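Local coordinates for protein diaminopimelate decarboxylase (Aquifex aeolicus, PDB 2P3E) that probably catalyses the pyridoxal 5'-phosphate-dependent decarboxylation of meso-diaminopimelate to L-lysine, the last step of lysine biosynthesis, as a homodimer, at residues M285-L298 and V363-A376. Numbering follows the deposited sequence.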
loop_
_atom_site.group_PDB
_atom_site.type_symbol
_atom_site.label_atom_id
_atom_site.label_comp_id
_atom_site.label_asym_id
_atom_site.label_seq_id
_atom_site.Cartn_x
_atom_site.Cartn_y
_atom_site.Cartn_z
ATOM N N MET B 285 -2.653 19.031 5.461
ATOM C CA MET B 285 -2.274 18.495 4.153
ATOM C C MET B 285 -3.416 18.009 3.255
ATOM O O MET B 285 -3.292 18.029 2.028
ATOM C CB MET B 285 -1.277 17.340 4.338
ATOM C CG MET B 285 0.146 17.783 4.673
ATOM S SD MET B 285 0.835 19.037 3.525
ATOM C CE MET B 285 0.598 18.247 1.957
ATOM N N GLY B 286 -4.505 17.551 3.862
ATOM C CA GLY B 286 -5.547 16.773 3.153
ATOM C C GLY B 286 -6.080 17.456 1.913
ATOM O O GLY B 286 -5.965 16.924 0.806
ATOM N N ASN B 287 -6.646 18.651 2.090
ATOM C CA ASN B 287 -7.199 19.379 0.935
ATOM C C ASN B 287 -6.186 20.257 0.209
ATOM O O ASN B 287 -6.522 20.946 -0.758
ATOM C CB ASN B 287 -8.446 20.171 1.330
ATOM C CG ASN B 287 -9.695 19.325 1.266
ATOM O OD1 ASN B 287 -9.940 18.647 0.265
ATOM N ND2 ASN B 287 -10.506 19.370 2.318
ATOM N N ALA B 288 -4.938 20.205 0.678
ATOM C CA ALA B 288 -3.821 20.894 0.022
ATOM C C ALA B 288 -3.421 20.205 -1.281
ATOM O O ALA B 288 -2.841 20.838 -2.169
ATOM C CB ALA B 288 -2.609 20.929 0.963
ATOM N N GLY B 289 -3.704 18.903 -1.371
ATOM C CA GLY B 289 -3.262 18.104 -2.500
ATOM C C GLY B 289 -4.416 17.543 -3.309
ATOM O O GLY B 289 -5.464 17.172 -2.757
ATOM N N ILE B 290 -4.218 17.486 -4.624
ATOM C CA ILE B 290 -5.187 16.863 -5.511
ATOM C C ILE B 290 -4.465 15.898 -6.455
ATOM O O ILE B 290 -3.283 16.100 -6.783
ATOM C CB ILE B 290 -6.055 17.890 -6.294
ATOM C CG1 ILE B 290 -5.238 18.673 -7.304
ATOM C CG2 ILE B 290 -6.778 18.871 -5.354
ATOM C CD1 ILE B 290 -6.116 19.485 -8.207
ATOM N N LEU B 291 -5.154 14.839 -6.854
ATOM C CA LEU B 291 -4.567 13.845 -7.729
ATOM C C LEU B 291 -5.182 13.983 -9.120
ATOM O O LEU B 291 -6.408 13.891 -9.276
ATOM C CB LEU B 291 -4.774 12.431 -7.179
ATOM C CG LEU B 291 -4.313 11.230 -8.033
ATOM C CD1 LEU B 291 -2.811 11.282 -8.305
ATOM C CD2 LEU B 291 -4.692 9.915 -7.318
ATOM N N ILE B 292 -4.327 14.203 -10.119
ATOM C CA ILE B 292 -4.774 14.324 -11.508
ATOM C C ILE B 292 -4.529 13.018 -12.221
ATOM O O ILE B 292 -3.438 12.433 -12.127
ATOM C CB ILE B 292 -4.043 15.456 -12.302
ATOM C CG1 ILE B 292 -4.053 16.790 -11.527
ATOM C CG2 ILE B 292 -4.650 15.615 -13.730
ATOM C CD1 ILE B 292 -5.451 17.280 -11.063
ATOM N N THR B 293 -5.553 12.562 -12.934
ATOM C CA THR B 293 -5.474 11.297 -13.634
ATOM C C THR B 293 -6.098 11.427 -15.023
ATOM O O THR B 293 -7.008 12.211 -15.212
ATOM C CB THR B 293 -6.129 10.143 -12.797
ATOM O OG1 THR B 293 -5.988 8.903 -13.488
ATOM C CG2 THR B 293 -7.621 10.401 -12.507
ATOM N N GLN B 294 -5.590 10.657 -15.981
ATOM C CA GLN B 294 -6.109 10.693 -17.352
ATOM C C GLN B 294 -6.964 9.463 -17.658
ATOM O O GLN B 294 -6.604 8.325 -17.331
ATOM C CB GLN B 294 -4.946 10.806 -18.341
ATOM C CG GLN B 294 -5.372 10.967 -19.803
ATOM C CD GLN B 294 -4.198 10.902 -20.741
ATOM O OE1 GLN B 294 -3.398 9.958 -20.701
ATOM N NE2 GLN B 294 -4.085 11.900 -21.598
ATOM N N VAL B 295 -8.110 9.711 -18.286
ATOM C CA VAL B 295 -9.012 8.664 -18.744
ATOM C C VAL B 295 -8.363 7.877 -19.895
ATOM O O VAL B 295 -7.904 8.463 -20.882
ATOM C CB VAL B 295 -10.393 9.246 -19.196
ATOM C CG1 VAL B 295 -11.293 8.115 -19.731
ATOM C CG2 VAL B 295 -11.082 10.008 -18.046
ATOM N N GLN B 296 -8.303 6.555 -19.734
ATOM C CA GLN B 296 -7.701 5.651 -20.705
ATOM C C GLN B 296 -8.780 4.975 -21.536
ATOM O O GLN B 296 -8.694 4.978 -22.763
ATOM C CB GLN B 296 -6.834 4.602 -20.002
ATOM C CG GLN B 296 -5.711 5.181 -19.154
ATOM C CD GLN B 296 -4.822 6.146 -19.918
ATOM O OE1 GLN B 296 -4.244 5.795 -20.951
ATOM N NE2 GLN B 296 -4.710 7.374 -19.418
ATOM N N PHE B 297 -9.801 4.419 -20.874
ATOM C CA PHE B 297 -10.883 3.712 -21.574
ATOM C C PHE B 297 -12.243 3.984 -20.935
ATOM O O PHE B 297 -12.334 4.212 -19.721
ATOM C CB PHE B 297 -10.660 2.191 -21.576
ATOM C CG PHE B 297 -9.332 1.766 -22.124
ATOM C CD1 PHE B 297 -9.103 1.736 -23.492
ATOM C CD2 PHE B 297 -8.308 1.401 -21.264
ATOM C CE1 PHE B 297 -7.846 1.347 -23.998
ATOM C CE2 PHE B 297 -7.062 1.006 -21.760
ATOM C CZ PHE B 297 -6.839 0.977 -23.134
ATOM N N LEU B 298 -13.286 3.954 -21.767
ATOM C CA LEU B 298 -14.673 3.812 -21.304
ATOM C C LEU B 298 -15.147 2.420 -21.678
ATOM O O LEU B 298 -14.828 1.920 -22.761
ATOM C CB LEU B 298 -15.601 4.852 -21.948
ATOM C CG LEU B 298 -15.209 6.331 -21.832
ATOM C CD1 LEU B 298 -16.173 7.191 -22.651
ATOM C CD2 LEU B 298 -15.173 6.818 -20.371
ATOM N N VAL B 363 -17.028 12.014 -19.610
ATOM C CA VAL B 363 -15.662 12.361 -20.004
ATOM C C VAL B 363 -15.185 11.350 -21.028
ATOM O O VAL B 363 -15.679 10.229 -21.063
ATOM C CB VAL B 363 -14.688 12.395 -18.791
ATOM C CG1 VAL B 363 -14.911 13.670 -17.957
ATOM C CG2 VAL B 363 -14.818 11.114 -17.932
ATOM N N GLN B 364 -14.238 11.740 -21.871
ATOM C CA GLN B 364 -13.748 10.842 -22.913
ATOM C C GLN B 364 -12.281 10.463 -22.700
ATOM O O GLN B 364 -11.582 11.094 -21.901
ATOM C CB GLN B 364 -13.956 11.469 -24.299
ATOM C CG GLN B 364 -15.464 11.691 -24.677
ATOM C CD GLN B 364 -16.302 10.406 -24.649
ATOM O OE1 GLN B 364 -16.080 9.484 -25.440
ATOM N NE2 GLN B 364 -17.273 10.343 -23.727
ATOM N N ARG B 365 -11.837 9.443 -23.437
ATOM C CA ARG B 365 -10.446 9.027 -23.439
ATOM C C ARG B 365 -9.547 10.243 -23.705
ATOM O O ARG B 365 -9.815 11.025 -24.619
ATOM C CB ARG B 365 -10.225 7.932 -24.501
ATOM C CG ARG B 365 -8.756 7.569 -24.729
ATOM C CD ARG B 365 -8.579 6.188 -25.406
ATOM N NE ARG B 365 -7.260 5.591 -25.099
ATOM C CZ ARG B 365 -6.194 5.779 -25.863
ATOM N NH1 ARG B 365 -6.318 6.532 -26.938
ATOM N NH2 ARG B 365 -5.025 5.227 -25.575
ATOM N N GLY B 366 -8.515 10.416 -22.877
ATOM C CA GLY B 366 -7.557 11.513 -23.035
ATOM C C GLY B 366 -7.834 12.697 -22.109
ATOM O O GLY B 366 -6.936 13.497 -21.820
ATOM N N GLU B 367 -9.077 12.818 -21.642
ATOM C CA GLU B 367 -9.436 13.896 -20.715
ATOM C C GLU B 367 -8.872 13.616 -19.327
ATOM O O GLU B 367 -8.651 12.463 -18.978
ATOM C CB GLU B 367 -10.945 14.019 -20.580
ATOM C CG GLU B 367 -11.616 14.773 -21.691
ATOM C CD GLU B 367 -13.061 15.049 -21.354
ATOM O OE1 GLU B 367 -13.346 15.876 -20.447
ATOM O OE2 GLU B 367 -13.909 14.425 -21.996
ATOM N N TYR B 368 -8.683 14.674 -18.538
ATOM C CA TYR B 368 -8.170 14.540 -17.171
ATOM C C TYR B 368 -9.252 14.747 -16.110
ATOM O O TYR B 368 -10.173 15.561 -16.303
ATOM C CB TYR B 368 -7.033 15.540 -16.927
ATOM C CG TYR B 368 -5.929 15.466 -17.949
ATOM C CD1 TYR B 368 -4.967 14.453 -17.892
ATOM C CD2 TYR B 368 -5.850 16.412 -18.988
ATOM C CE1 TYR B 368 -3.938 14.388 -18.854
ATOM C CE2 TYR B 368 -4.832 16.350 -19.954
ATOM C CZ TYR B 368 -3.890 15.345 -19.876
ATOM O OH TYR B 368 -2.871 15.284 -20.800
ATOM N N LEU B 369 -9.128 14.012 -14.996
ATOM C CA LEU B 369 -9.987 14.200 -13.820
ATOM C C LEU B 369 -9.133 14.654 -12.623
ATOM O O LEU B 369 -7.942 14.326 -12.552
ATOM C CB LEU B 369 -10.696 12.882 -13.459
ATOM C CG LEU B 369 -11.543 12.186 -14.547
ATOM C CD1 LEU B 369 -12.146 10.866 -14.045
ATOM C CD2 LEU B 369 -12.634 13.149 -14.988
ATOM N N ALA B 370 -9.735 15.430 -11.720
ATOM C CA ALA B 370 -9.127 15.823 -10.458
ATOM C C ALA B 370 -9.799 15.117 -9.285
ATOM O O ALA B 370 -11.012 15.236 -9.089
ATOM C CB ALA B 370 -9.188 17.347 -10.271
ATOM N N VAL B 371 -8.998 14.372 -8.526
ATOM C CA VAL B 371 -9.446 13.696 -7.310
ATOM C C VAL B 371 -9.058 14.595 -6.131
ATOM O O VAL B 371 -7.868 14.842 -5.888
ATOM C CB VAL B 371 -8.802 12.273 -7.147
ATOM C CG1 VAL B 371 -9.343 11.555 -5.900
ATOM C CG2 VAL B 371 -9.031 11.414 -8.418
ATOM N N LEU B 372 -10.060 15.100 -5.407
ATOM C CA LEU B 372 -9.780 16.108 -4.371
ATOM C C LEU B 372 -9.374 15.457 -3.053
ATOM O O LEU B 372 -9.522 14.241 -2.896
ATOM C CB LEU B 372 -10.990 17.035 -4.160
ATOM C CG LEU B 372 -11.533 17.781 -5.387
ATOM C CD1 LEU B 372 -12.620 18.758 -4.930
ATOM C CD2 LEU B 372 -10.423 18.499 -6.172
ATOM N N SER B 373 -8.841 16.270 -2.128
ATOM C CA SER B 373 -8.618 15.843 -0.739
ATOM C C SER B 373 -7.596 14.708 -0.660
ATOM O O SER B 373 -7.697 13.809 0.175
ATOM C CB SER B 373 -9.950 15.401 -0.090
ATOM O OG SER B 373 -11.029 16.255 -0.461
ATOM N N ALA B 374 -6.578 14.794 -1.514
ATOM C CA ALA B 374 -5.622 13.703 -1.671
ATOM C C ALA B 374 -4.229 13.994 -1.107
ATOM O O ALA B 374 -3.296 13.217 -1.336
ATOM C CB ALA B 374 -5.550 13.275 -3.132
ATOM N N GLY B 375 -4.110 15.075 -0.336
ATOM C CA GLY B 375 -2.810 15.560 0.154
ATOM C C GLY B 375 -2.292 14.853 1.400
ATOM O O GLY B 375 -1.098 14.930 1.732
ATOM N N ALA B 376 -3.198 14.149 2.079
ATOM C CA ALA B 376 -2.897 13.445 3.329
ATOM C C ALA B 376 -3.263 11.982 3.185
ATOM O O ALA B 376 -4.364 11.656 2.703
ATOM C CB ALA B 376 -3.650 14.077 4.507
HETATM O O HOH W 1 -8.611 19.124 -2.309
HETATM O O HOH W 2 -4.671 3.932 -23.198
#
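Gln-294 crosses the ring of Tyr-368 obliquely, its CB 3.7 Å from Tyr-368 CD1; amide and ring planes are only 7° apart, but the amide is displaced past the CE1 side. The Gln-294 side chain leaves with CG anti to the backbone N (chi1 -175°) and runs extended, which brings NE2 to Gly-366 O for a long 3.3 Å hydrogen bond, the donor tilted from the carbonyl plane; that same oxygen sits over the centre of the tyrosine ring. On the same face of the sheet, Ile-292 sets CD1 on Ala-370 CB (3.8 Å), while its CG2 meets Tyr-368 CB, the two side chains crossing at about a right angle; helix 25-32 covers this side. Strands 289-298 and 368-371 are antiparallel neighbours in the beta-rich domain that accompanies the pyridoxal-binding TIM barrel. Thr-293 and Leu-369 form a hydrogen-bonded pair on the other face, while Thr-293 OG1 turns to Asp-310. Beside the type II turn from Gln-364 to Glu-367, Val-295 CG2 packs against both Val-363 CG2 (3.9 Å) and Leu-369 CG. Arg-365 NE reaches Gln-296 O in the guanidinium plane through a weak bond (2.8 Å, 121°); its NH2 pairs with Glu-113 of the second subunit. Toward the barrel, Ser-373 OG donates to Asn-287 OD1 (2.7 Å), and a water bridges Asn-287 OD1 and Ser-373 N.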